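Local atomic coordinates of uncharacterized protein conserved in bacteria (Streptococcus suis, PDB entry 4FZ4), a protein that is a surface antigen fragment that probably binds host glycosaminoglycans and so mediates attachment of the bacterium to host cells. Residues A[37-45]-A[112-120]; A[99-110]-A[133-144]. All coordinates share one frame; numbering follows the deposited sequence.

Contact 1 of 2, residues A[37-45]-A[112-120]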
loop_
_atom_site.group_PDB
_atom_site.type_symbol
_atom_site.label_atom_id
_atom_site.label_comp_id
_atom_site.label_asym_id
_atom_site.label_seq_id
_atom_site.Cartn_x
_atom_site.Cartn_y
_atom_site.Cartn_z
ATOM N N TYR A 37 8.077 -2.656 -11.717
ATOM C CA TYR A 37 7.301 -1.428 -11.769
ATOM C C TYR A 37 6.818 -0.990 -10.373
ATOM O O TYR A 37 6.972 0.170 -9.994
ATOM C CB TYR A 37 6.116 -1.596 -12.723
ATOM C CG TYR A 37 5.303 -0.330 -12.882
ATOM C CD1 TYR A 37 4.295 -0.013 -11.980
ATOM C CD2 TYR A 37 5.564 0.560 -13.913
ATOM C CE1 TYR A 37 3.558 1.159 -12.101
ATOM C CE2 TYR A 37 4.837 1.740 -14.044
ATOM C CZ TYR A 37 3.832 2.028 -13.134
ATOM O OH TYR A 37 3.079 3.164 -13.280
ATOM N N GLN A 38 6.231 -1.914 -9.616
ATOM C CA GLN A 38 5.761 -1.599 -8.264
ATOM C C GLN A 38 6.939 -1.188 -7.381
ATOM O O GLN A 38 6.824 -0.284 -6.557
ATOM C CB GLN A 38 5.059 -2.816 -7.642
ATOM C CG GLN A 38 4.824 -2.705 -6.126
ATOM C CD GLN A 38 3.858 -1.594 -5.739
ATOM O OE1 GLN A 38 3.692 -1.279 -4.554
ATOM N NE2 GLN A 38 3.217 -0.996 -6.732
ATOM N N LYS A 39 8.075 -1.856 -7.567
ATOM C CA LYS A 39 9.280 -1.567 -6.796
ATOM C C LYS A 39 9.678 -0.096 -6.922
ATOM O O LYS A 39 9.825 0.604 -5.919
ATOM C CB LYS A 39 10.428 -2.460 -7.278
ATOM C CG LYS A 39 11.725 -2.272 -6.518
ATOM C CD LYS A 39 12.849 -3.081 -7.138
ATOM C CE LYS A 39 14.172 -2.776 -6.458
ATOM N NZ LYS A 39 14.505 -1.320 -6.514
ATOM N N ALA A 40 9.841 0.372 -8.157
ATOM C CA ALA A 40 10.223 1.760 -8.399
ATOM C C ALA A 40 9.092 2.700 -8.028
ATOM O O ALA A 40 9.326 3.842 -7.626
ATOM C CB ALA A 40 10.604 1.958 -9.862
ATOM N N LEU A 41 7.858 2.228 -8.168
ATOM C CA LEU A 41 6.705 3.057 -7.827
ATOM C C LEU A 41 6.684 3.258 -6.311
ATOM O O LEU A 41 6.595 4.382 -5.818
ATOM C CB LEU A 41 5.414 2.382 -8.294
ATOM C CG LEU A 41 4.187 3.287 -8.321
ATOM C CD1 LEU A 41 4.485 4.495 -9.201
ATOM C CD2 LEU A 41 2.980 2.508 -8.844
ATOM N N TRP A 42 6.787 2.158 -5.574
ATOM C CA TRP A 42 6.802 2.232 -4.121
ATOM C C TRP A 42 7.965 3.110 -3.642
ATOM O O TRP A 42 7.818 3.906 -2.713
ATOM C CB TRP A 42 6.935 0.828 -3.519
ATOM C CG TRP A 42 7.206 0.867 -2.050
ATOM C CD1 TRP A 42 8.269 0.309 -1.397
ATOM C CD2 TRP A 42 6.435 1.552 -1.055
ATOM N NE1 TRP A 42 8.208 0.609 -0.058
ATOM C CE2 TRP A 42 7.094 1.371 0.180
ATOM C CE3 TRP A 42 5.252 2.301 -1.089
ATOM C CZ2 TRP A 42 6.612 1.913 1.378
ATOM C CZ3 TRP A 42 4.767 2.841 0.102
ATOM C CH2 TRP A 42 5.451 2.644 1.321
ATOM N N GLU A 43 9.119 2.954 -4.286
ATOM C CA GLU A 43 10.319 3.720 -3.946
ATOM C C GLU A 43 10.011 5.209 -3.955
ATOM O O GLU A 43 10.476 5.956 -3.096
ATOM C CB GLU A 43 11.427 3.440 -4.964
ATOM C CG GLU A 43 12.765 3.090 -4.372
ATOM C CD GLU A 43 13.076 1.614 -4.488
ATOM O OE1 GLU A 43 12.366 0.808 -3.852
ATOM O OE2 GLU A 43 14.025 1.261 -5.227
ATOM N N GLU A 44 9.225 5.625 -4.944
ATOM C CA GLU A 44 8.843 7.021 -5.103
ATOM C C GLU A 44 7.847 7.461 -4.052
ATOM O O GLU A 44 7.988 8.539 -3.469
ATOM C CB GLU A 44 8.251 7.249 -6.495
ATOM C CG GLU A 44 9.217 6.923 -7.609
ATOM C CD GLU A 44 10.495 7.736 -7.518
ATOM O OE1 GLU A 44 10.441 8.955 -7.784
ATOM O OE2 GLU A 44 11.548 7.156 -7.172
ATOM N N PHE A 45 6.825 6.642 -3.822
ATOM C CA PHE A 45 5.825 6.983 -2.817
ATOM C C PHE A 45 6.524 7.061 -1.451
ATOM O O PHE A 45 6.175 7.899 -0.610
ATOM C CB PHE A 45 4.703 5.929 -2.767
ATOM C CG PHE A 45 3.851 5.860 -4.024
ATOM C CD1 PHE A 45 3.430 7.016 -4.671
ATOM C CD2 PHE A 45 3.436 4.636 -4.528
ATOM C CE1 PHE A 45 2.603 6.950 -5.809
ATOM C CE2 PHE A 45 2.607 4.563 -5.663
ATOM C CZ PHE A 45 2.197 5.722 -6.297
ATOM N N GLN A 112 0.563 -3.943 -10.536
ATOM C CA GLN A 112 0.722 -2.553 -10.951
ATOM C C GLN A 112 1.524 -2.490 -12.252
ATOM O O GLN A 112 2.594 -3.096 -12.359
ATOM C CB GLN A 112 1.459 -1.758 -9.867
ATOM C CG GLN A 112 0.785 -1.775 -8.503
ATOM C CD GLN A 112 -0.472 -0.939 -8.463
ATOM O OE1 GLN A 112 -0.432 0.273 -8.682
ATOM N NE2 GLN A 112 -1.602 -1.580 -8.181
ATOM N N ASP A 113 1.006 -1.745 -13.227
ATOM C CA ASP A 113 1.655 -1.592 -14.533
ATOM C C ASP A 113 1.377 -0.210 -15.095
ATOM O O ASP A 113 0.392 0.434 -14.721
ATOM C CB ASP A 113 1.131 -2.645 -15.518
ATOM C CG ASP A 113 2.016 -3.884 -15.587
ATOM O OD1 ASP A 113 1.561 -4.903 -16.150
ATOM O OD2 ASP A 113 3.166 -3.841 -15.092
ATOM N N GLU A 114 2.244 0.254 -15.989
ATOM C CA GLU A 114 2.041 1.561 -16.596
ATOM C C GLU A 114 0.628 1.532 -17.161
ATOM O O GLU A 114 0.254 0.610 -17.890
ATOM C CB GLU A 114 3.070 1.811 -17.705
ATOM C CG GLU A 114 3.210 3.283 -18.147
ATOM C CD GLU A 114 2.089 3.752 -19.043
ATOM O OE1 GLU A 114 1.766 3.036 -20.015
ATOM O OE2 GLU A 114 1.535 4.845 -18.788
ATOM N N GLY A 115 -0.160 2.539 -16.809
ATOM C CA GLY A 115 -1.539 2.587 -17.258
ATOM C C GLY A 115 -2.431 2.159 -16.108
ATOM O O GLY A 115 -3.166 2.975 -15.555
ATOM N N LYS A 116 -2.344 0.884 -15.731
ATOM C CA LYS A 116 -3.142 0.336 -14.636
ATOM C C LYS A 116 -2.373 0.295 -13.313
ATOM O O LYS A 116 -1.933 -0.772 -12.876
ATOM C CB LYS A 116 -3.627 -1.082 -14.992
ATOM C CG LYS A 116 -4.361 -1.828 -13.861
ATOM C CD LYS A 116 -5.726 -1.218 -13.536
ATOM C CE LYS A 116 -6.353 -1.833 -12.273
ATOM N NZ LYS A 116 -6.635 -3.313 -12.332
ATOM N N SER A 117 -2.202 1.457 -12.689
ATOM C CA SER A 117 -1.511 1.555 -11.401
ATOM C C SER A 117 -2.119 2.703 -10.611
ATOM O O SER A 117 -2.871 3.506 -11.156
ATOM C CB SER A 117 -0.023 1.832 -11.590
ATOM O OG SER A 117 0.187 3.185 -11.953
ATOM N N ILE A 118 -1.802 2.785 -9.325
ATOM C CA ILE A 118 -2.329 3.869 -8.513
ATOM C C ILE A 118 -1.384 5.058 -8.570
ATOM O O ILE A 118 -1.398 5.908 -7.685
ATOM C CB ILE A 118 -2.515 3.457 -7.036
ATOM C CG1 ILE A 118 -1.174 3.016 -6.436
ATOM C CG2 ILE A 118 -3.573 2.355 -6.936
ATOM C CD1 ILE A 118 -1.248 2.695 -4.947
ATOM N N ALA A 119 -0.558 5.111 -9.611
ATOM C CA ALA A 119 0.376 6.224 -9.765
ATOM C C ALA A 119 -0.425 7.456 -10.186
ATOM O O ALA A 119 -0.072 8.586 -9.867
ATOM C CB ALA A 119 1.430 5.890 -10.826
ATOM N N SER A 120 -1.523 7.219 -10.891
ATOM C CA SER A 120 -2.368 8.299 -11.372
ATOM C C SER A 120 -3.569 8.554 -10.466
ATOM O O SER A 120 -4.415 9.395 -10.774
ATOM C CB SER A 120 -2.858 7.965 -12.782
ATOM O OG SER A 120 -3.476 6.685 -12.808
HETATM O O HOH W 1 4.932 -4.375 -11.177
#
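The loop that joins helix 100-110 to helix 123-152 folds back here onto one side of helix 36-55, and Tyr37 and Ser117 meet across the join. Tyr37 OH and Ser117 OG share a hydrogen bond of 3.2 Å whose direction is not settled. The same Ser117 OG accepts from Ala119 N at 3.1 Å, which makes an ST turn. The serine hydroxyl thus links the turn in the loop to the helix.

The ring of Tyr37 lies against the loop backbone. Its CG is anti to the backbone N (chi1 -177°), which swings the ring out from the helix. One face is covered off-centre by Asp113 C and Glu114 N, and Glu114 N is 3.6 Å from Tyr37 CE2. Further along the helix the contact is apolar. Leu41 CD1 packs on Ala119 CB at 3.7 Å. Phe45 brings the rim of its ring to the same turn, with Ala119 CA in the ring plane, 3.9 Å from Phe45 CZ. Phe45 CE2 also touches Ile118 CG1.

A water bridges the two backbones, accepting from Gln38 N and donating to Gln112 O at 2.9 Å. Inside the loop, Gln112 folds back at chi2 (-72°), and its OE1 takes Ile118 N at 2.9 Å, in the carbonyl plane. The buried amide oxygen is thereby satisfied and the loop is closed across its base. Gln112 NE2 is hydrogen-bonded to Leu110 O.

Gln38 and Phe45 also touch helix 66-95, at Glu83 and Gln79 among others. Gln112 and Ile118 lean on Tyr129 of helix 123-152. The loop therefore lies between helix 36-55 and helix 123-152.

Contact 2 of 2, residues A[99-110]-A[133-144]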
loop_
_atom_site.group_PDB
_atom_site.type_symbol
_atom_site.label_atom_id
_atom_site.label_comp_id
_atom_site.label_asym_id
_atom_site.label_seq_id
_atom_site.Cartn_x
_atom_site.Cartn_y
_atom_site.Cartn_z
ATOM N N ASP A 99 -0.450 -22.089 -9.208
ATOM C CA ASP A 99 -1.854 -21.975 -8.814
ATOM C C ASP A 99 -2.501 -20.833 -9.574
ATOM O O ASP A 99 -2.130 -19.676 -9.401
ATOM C CB ASP A 99 -1.996 -21.712 -7.317
ATOM C CG ASP A 99 -3.451 -21.581 -6.894
ATOM O OD1 ASP A 99 -4.146 -22.610 -6.765
ATOM O OD2 ASP A 99 -3.909 -20.439 -6.711
ATOM N N ASN A 100 -3.471 -21.169 -10.415
ATOM C CA ASN A 100 -4.154 -20.184 -11.233
ATOM C C ASN A 100 -4.829 -19.060 -10.468
ATOM O O ASN A 100 -4.529 -17.889 -10.695
ATOM C CB ASN A 100 -5.165 -20.881 -12.142
ATOM C CG ASN A 100 -4.500 -21.581 -13.319
ATOM O OD1 ASN A 100 -5.154 -22.277 -14.094
ATOM N ND2 ASN A 100 -3.192 -21.391 -13.457
ATOM N N THR A 101 -5.737 -19.410 -9.563
ATOM C CA THR A 101 -6.460 -18.413 -8.787
ATOM C C THR A 101 -5.577 -17.249 -8.299
ATOM O O THR A 101 -5.900 -16.082 -8.529
ATOM C CB THR A 101 -7.147 -19.074 -7.596
ATOM O OG1 THR A 101 -7.846 -20.241 -8.055
ATOM C CG2 THR A 101 -8.142 -18.109 -6.945
ATOM N N ILE A 102 -4.455 -17.564 -7.659
ATOM C CA ILE A 102 -3.555 -16.525 -7.159
ATOM C C ILE A 102 -3.013 -15.654 -8.292
ATOM O O ILE A 102 -3.017 -14.418 -8.203
ATOM C CB ILE A 102 -2.353 -17.129 -6.394
ATOM C CG1 ILE A 102 -2.846 -18.005 -5.237
ATOM C CG2 ILE A 102 -1.468 -16.004 -5.862
ATOM C CD1 ILE A 102 -1.725 -18.666 -4.438
ATOM N N GLU A 103 -2.547 -16.303 -9.356
ATOM C CA GLU A 103 -1.996 -15.593 -10.501
ATOM C C GLU A 103 -3.060 -14.717 -11.158
ATOM O O GLU A 103 -2.787 -13.588 -11.554
ATOM C CB GLU A 103 -1.460 -16.587 -11.533
ATOM C CG GLU A 103 -0.687 -17.772 -10.957
ATOM C CD GLU A 103 0.476 -17.366 -10.064
ATOM O OE1 GLU A 103 1.256 -16.480 -10.475
ATOM O OE2 GLU A 103 0.613 -17.944 -8.958
ATOM N N GLU A 104 -4.276 -15.244 -11.251
ATOM C CA GLU A 104 -5.391 -14.536 -11.873
ATOM C C GLU A 104 -5.888 -13.331 -11.078
ATOM O O GLU A 104 -6.111 -12.259 -11.652
ATOM C CB GLU A 104 -6.555 -15.503 -12.103
ATOM C CG GLU A 104 -6.212 -16.680 -12.999
ATOM C CD GLU A 104 -7.206 -17.819 -12.876
ATOM O OE1 GLU A 104 -7.068 -18.812 -13.623
ATOM O OE2 GLU A 104 -8.120 -17.725 -12.026
ATOM N N GLU A 105 -6.084 -13.507 -9.769
ATOM C CA GLU A 105 -6.557 -12.409 -8.929
ATOM C C GLU A 105 -5.495 -11.312 -8.968
ATOM O O GLU A 105 -5.793 -10.142 -9.192
ATOM C CB GLU A 105 -6.776 -12.887 -7.488
ATOM C CG GLU A 105 -7.890 -13.922 -7.317
ATOM C CD GLU A 105 -9.280 -13.318 -7.268
ATOM O OE1 GLU A 105 -9.432 -12.125 -7.604
ATOM O OE2 GLU A 105 -10.228 -14.043 -6.897
ATOM N N TYR A 106 -4.249 -11.714 -8.775
ATOM C CA TYR A 106 -3.132 -10.781 -8.790
ATOM C C TYR A 106 -3.079 -9.959 -10.083
ATOM O O TYR A 106 -3.091 -8.730 -10.046
ATOM C CB TYR A 106 -1.824 -11.554 -8.624
ATOM C CG TYR A 106 -0.599 -10.702 -8.833
ATOM C CD1 TYR A 106 -0.329 -9.623 -7.993
ATOM C CD2 TYR A 106 0.275 -10.948 -9.889
ATOM C CE1 TYR A 106 0.773 -8.812 -8.201
ATOM C CE2 TYR A 106 1.387 -10.135 -10.106
ATOM C CZ TYR A 106 1.626 -9.072 -9.261
ATOM O OH TYR A 106 2.708 -8.251 -9.479
ATOM N N ASN A 107 -3.023 -10.646 -11.220
ATOM C CA ASN A 107 -2.946 -9.981 -12.518
ATOM C C ASN A 107 -4.130 -9.082 -12.813
ATOM O O ASN A 107 -3.974 -7.990 -13.349
ATOM C CB ASN A 107 -2.816 -11.013 -13.639
ATOM C CG ASN A 107 -1.444 -11.652 -13.684
ATOM O OD1 ASN A 107 -1.224 -12.618 -14.409
ATOM N ND2 ASN A 107 -0.511 -11.111 -12.913
ATOM N N ALA A 108 -5.318 -9.543 -12.454
ATOM C CA ALA A 108 -6.527 -8.780 -12.707
ATOM C C ALA A 108 -6.776 -7.606 -11.761
ATOM O O ALA A 108 -7.271 -6.574 -12.187
ATOM C CB ALA A 108 -7.730 -9.717 -12.666
ATOM N N HIS A 109 -6.412 -7.746 -10.488
ATOM C CA HIS A 109 -6.727 -6.704 -9.521
ATOM C C HIS A 109 -5.629 -6.014 -8.726
ATOM O O HIS A 109 -5.868 -4.942 -8.178
ATOM C CB HIS A 109 -7.739 -7.258 -8.517
ATOM C CG HIS A 109 -8.953 -7.867 -9.145
ATOM N ND1 HIS A 109 -9.865 -7.131 -9.873
ATOM C CD2 HIS A 109 -9.425 -9.137 -9.125
ATOM C CE1 HIS A 109 -10.848 -7.922 -10.270
ATOM N NE2 HIS A 109 -10.605 -9.144 -9.829
ATOM N N LEU A 110 -4.440 -6.600 -8.645
ATOM C CA LEU A 110 -3.393 -5.980 -7.845
ATOM C C LEU A 110 -2.141 -5.575 -8.595
ATOM O O LEU A 110 -1.565 -4.526 -8.309
ATOM C CB LEU A 110 -3.017 -6.904 -6.678
ATOM C CG LEU A 110 -4.198 -7.320 -5.785
ATOM C CD1 LEU A 110 -3.910 -8.650 -5.107
ATOM C CD2 LEU A 110 -4.488 -6.228 -4.778
ATOM N N GLU A 133 -11.644 -2.936 -4.788
ATOM C CA GLU A 133 -11.033 -3.872 -5.714
ATOM C C GLU A 133 -9.809 -4.605 -5.153
ATOM O O GLU A 133 -9.781 -5.829 -5.120
ATOM C CB GLU A 133 -10.664 -3.175 -7.021
ATOM C CG GLU A 133 -10.222 -4.174 -8.084
ATOM C CD GLU A 133 -9.825 -3.534 -9.391
ATOM O OE1 GLU A 133 -9.405 -4.285 -10.294
ATOM O OE2 GLU A 133 -9.923 -2.295 -9.514
ATOM N N ALA A 134 -8.802 -3.865 -4.709
ATOM C CA ALA A 134 -7.599 -4.489 -4.173
ATOM C C ALA A 134 -7.838 -5.364 -2.926
ATOM O O ALA A 134 -7.365 -6.504 -2.871
ATOM C CB ALA A 134 -6.558 -3.423 -3.869
ATOM N N SER A 135 -8.565 -4.848 -1.936
ATOM C CA SER A 135 -8.806 -5.620 -0.719
ATOM C C SER A 135 -9.642 -6.858 -0.976
ATOM O O SER A 135 -9.419 -7.903 -0.359
ATOM C CB SER A 135 -9.475 -4.755 0.352
ATOM O OG SER A 135 -8.590 -3.729 0.761
ATOM N N GLU A 136 -10.602 -6.735 -1.887
ATOM C CA GLU A 136 -11.457 -7.857 -2.243
ATOM C C GLU A 136 -10.596 -8.993 -2.786
ATOM O O GLU A 136 -10.662 -10.118 -2.305
ATOM C CB GLU A 136 -12.461 -7.448 -3.327
ATOM C CG GLU A 136 -13.308 -6.227 -3.004
ATOM C CD GLU A 136 -14.517 -6.551 -2.164
ATOM O OE1 GLU A 136 -14.409 -7.435 -1.291
ATOM O OE2 GLU A 136 -15.570 -5.907 -2.370
ATOM N N ALA A 137 -9.783 -8.683 -3.793
ATOM C CA ALA A 137 -8.927 -9.681 -4.425
ATOM C C ALA A 137 -7.943 -10.288 -3.433
ATOM O O ALA A 137 -7.597 -11.467 -3.528
ATOM C CB ALA A 137 -8.184 -9.055 -5.596
ATOM N N MET A 138 -7.494 -9.480 -2.482
ATOM C CA MET A 138 -6.562 -9.950 -1.473
ATOM C C MET A 138 -7.278 -10.994 -0.611
ATOM O O MET A 138 -6.704 -12.024 -0.245
ATOM C CB MET A 138 -6.110 -8.778 -0.609
ATOM C CG MET A 138 -4.770 -8.988 0.047
ATOM S SD MET A 138 -3.489 -9.317 -1.175
ATOM C CE MET A 138 -2.399 -10.287 -0.199
ATOM N N GLY A 139 -8.544 -10.721 -0.300
ATOM C CA GLY A 139 -9.323 -11.647 0.499
ATOM C C GLY A 139 -9.530 -12.975 -0.208
ATOM O O GLY A 139 -9.370 -14.044 0.382
ATOM N N ARG A 140 -9.881 -12.919 -1.483
ATOM C CA ARG A 140 -10.103 -14.139 -2.240
ATOM C C ARG A 140 -8.802 -14.923 -2.336
ATOM O O ARG A 140 -8.782 -16.140 -2.183
ATOM C CB ARG A 140 -10.651 -13.802 -3.629
ATOM C CG ARG A 140 -12.059 -13.176 -3.577
ATOM C CD ARG A 140 -12.719 -13.149 -4.963
ATOM N NE ARG A 140 -12.023 -12.249 -5.882
ATOM C CZ ARG A 140 -12.267 -10.942 -5.983
ATOM N NH1 ARG A 140 -13.200 -10.375 -5.231
ATOM N NH2 ARG A 140 -11.557 -10.199 -6.823
ATOM N N ILE A 141 -7.705 -14.221 -2.575
ATOM C CA ILE A 141 -6.419 -14.885 -2.659
ATOM C C ILE A 141 -6.168 -15.648 -1.353
ATOM O O ILE A 141 -5.709 -16.791 -1.367
ATOM C CB ILE A 141 -5.293 -13.861 -2.904
ATOM C CG1 ILE A 141 -5.331 -13.409 -4.360
ATOM C CG2 ILE A 141 -3.942 -14.454 -2.541
ATOM C CD1 ILE A 141 -4.156 -12.539 -4.765
ATOM N N LYS A 142 -6.496 -15.017 -0.229
ATOM C CA LYS A 142 -6.295 -15.642 1.066
ATOM C C LYS A 142 -7.182 -16.858 1.325
ATOM O O LYS A 142 -6.804 -17.760 2.082
ATOM C CB LYS A 142 -6.438 -14.605 2.182
ATOM C CG LYS A 142 -5.209 -13.711 2.270
ATOM C CD LYS A 142 -5.298 -12.675 3.367
ATOM C CE LYS A 142 -4.008 -11.854 3.456
ATOM N NZ LYS A 142 -4.179 -10.688 4.388
ATOM N N GLN A 143 -8.356 -16.890 0.706
ATOM C CA GLN A 143 -9.226 -18.048 0.857
ATOM C C GLN A 143 -8.538 -19.198 0.133
ATOM O O GLN A 143 -8.529 -20.324 0.612
ATOM C CB GLN A 143 -10.585 -17.803 0.216
ATOM C CG GLN A 143 -11.466 -16.856 0.983
ATOM C CD GLN A 143 -12.937 -17.145 0.753
ATOM O OE1 GLN A 143 -13.357 -17.433 -0.372
ATOM N NE2 GLN A 143 -13.732 -17.063 1.818
ATOM N N ARG A 144 -7.963 -18.897 -1.031
ATOM C CA ARG A 144 -7.260 -19.896 -1.833
ATOM C C ARG A 144 -6.173 -20.521 -0.975
ATOM O O ARG A 144 -6.176 -21.722 -0.705
ATOM C CB ARG A 144 -6.615 -19.225 -3.048
ATOM C CG ARG A 144 -6.834 -19.932 -4.368
ATOM C CD ARG A 144 -6.231 -21.323 -4.418
ATOM N NE ARG A 144 -7.220 -22.361 -4.154
ATOM C CZ ARG A 144 -7.070 -23.636 -4.500
ATOM N NH1 ARG A 144 -5.967 -24.025 -5.127
ATOM N NH2 ARG A 144 -8.020 -24.519 -4.224
#
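Helix 100-110 and the 133-144 part of helix 123-152 run antiparallel, their axes 9.1 Å apart at closest approach and 176° between their directions. Leu110 sits as a knob in the hole formed by Ala134, Ala137, Met138 and Ile141. Its CD2 rests on Ala134 CB at 3.6 Å, while its CD1 meets Ile141 CD1 tip to tip. Ile141 CG1 also lies against the aliphatic part of Glu105, 3.5 Å from Glu105 CB.

Polar pairs border this apolar strip. Arg140 grips Glu105 side-on with two nitrogens: NE meets OE2 at 2.7 Å and NH2 meets OE1 at 3.0 Å. Both carboxylate oxygens are approached on their syn sides and lie near the guanidinium plane. A bend at chi2 of Glu105 (-81°) turns its carboxylate to that guanidinium.

His109 ND1 donates an almost straight bond of 2.9 Å to Glu133 OE1, with an N-H...O angle of 171°. The oxygen lies in the ring plane and uses its anti lone pair. Ala137 CB packs on His109 CB beside it.

At the other end, Arg144 NH1 forms a salt bridge of 2.8 Å with Asp99 OD1. Asp99 OD2 caps the helix by accepting from Ile102 N. Arg144 also lays its CG against Thr101, and its NH2 reaches Glu147.

The N-cap acid Asp99 and Glu105 of the short helix thus face arginines of the long one. Each pair would be expected to offset charge, and Glu133 probably favours the tautomer of His109 with a proton on ND1.

The segments alternate along the chain: 37-45, 99-110, 112-120, then 133-144. Contact 2 therefore pairs the two helices on either side of the loop used in contact 1. The centres of the contacts lie about 18 Å apart in this all-helical chain, and contact 1 is nearer the centre of the chain. They touch where Lys116 NZ makes a weak, long ion pair with Glu133 OE1. Lys116 NZ also packs against Ala108 O, 3.3 Å away. Contact 2 packs helix 100-110 on helix 123-152, and contact 1 sets the loop between them against helix 36-55, all within the glycosaminoglycan-binding domain.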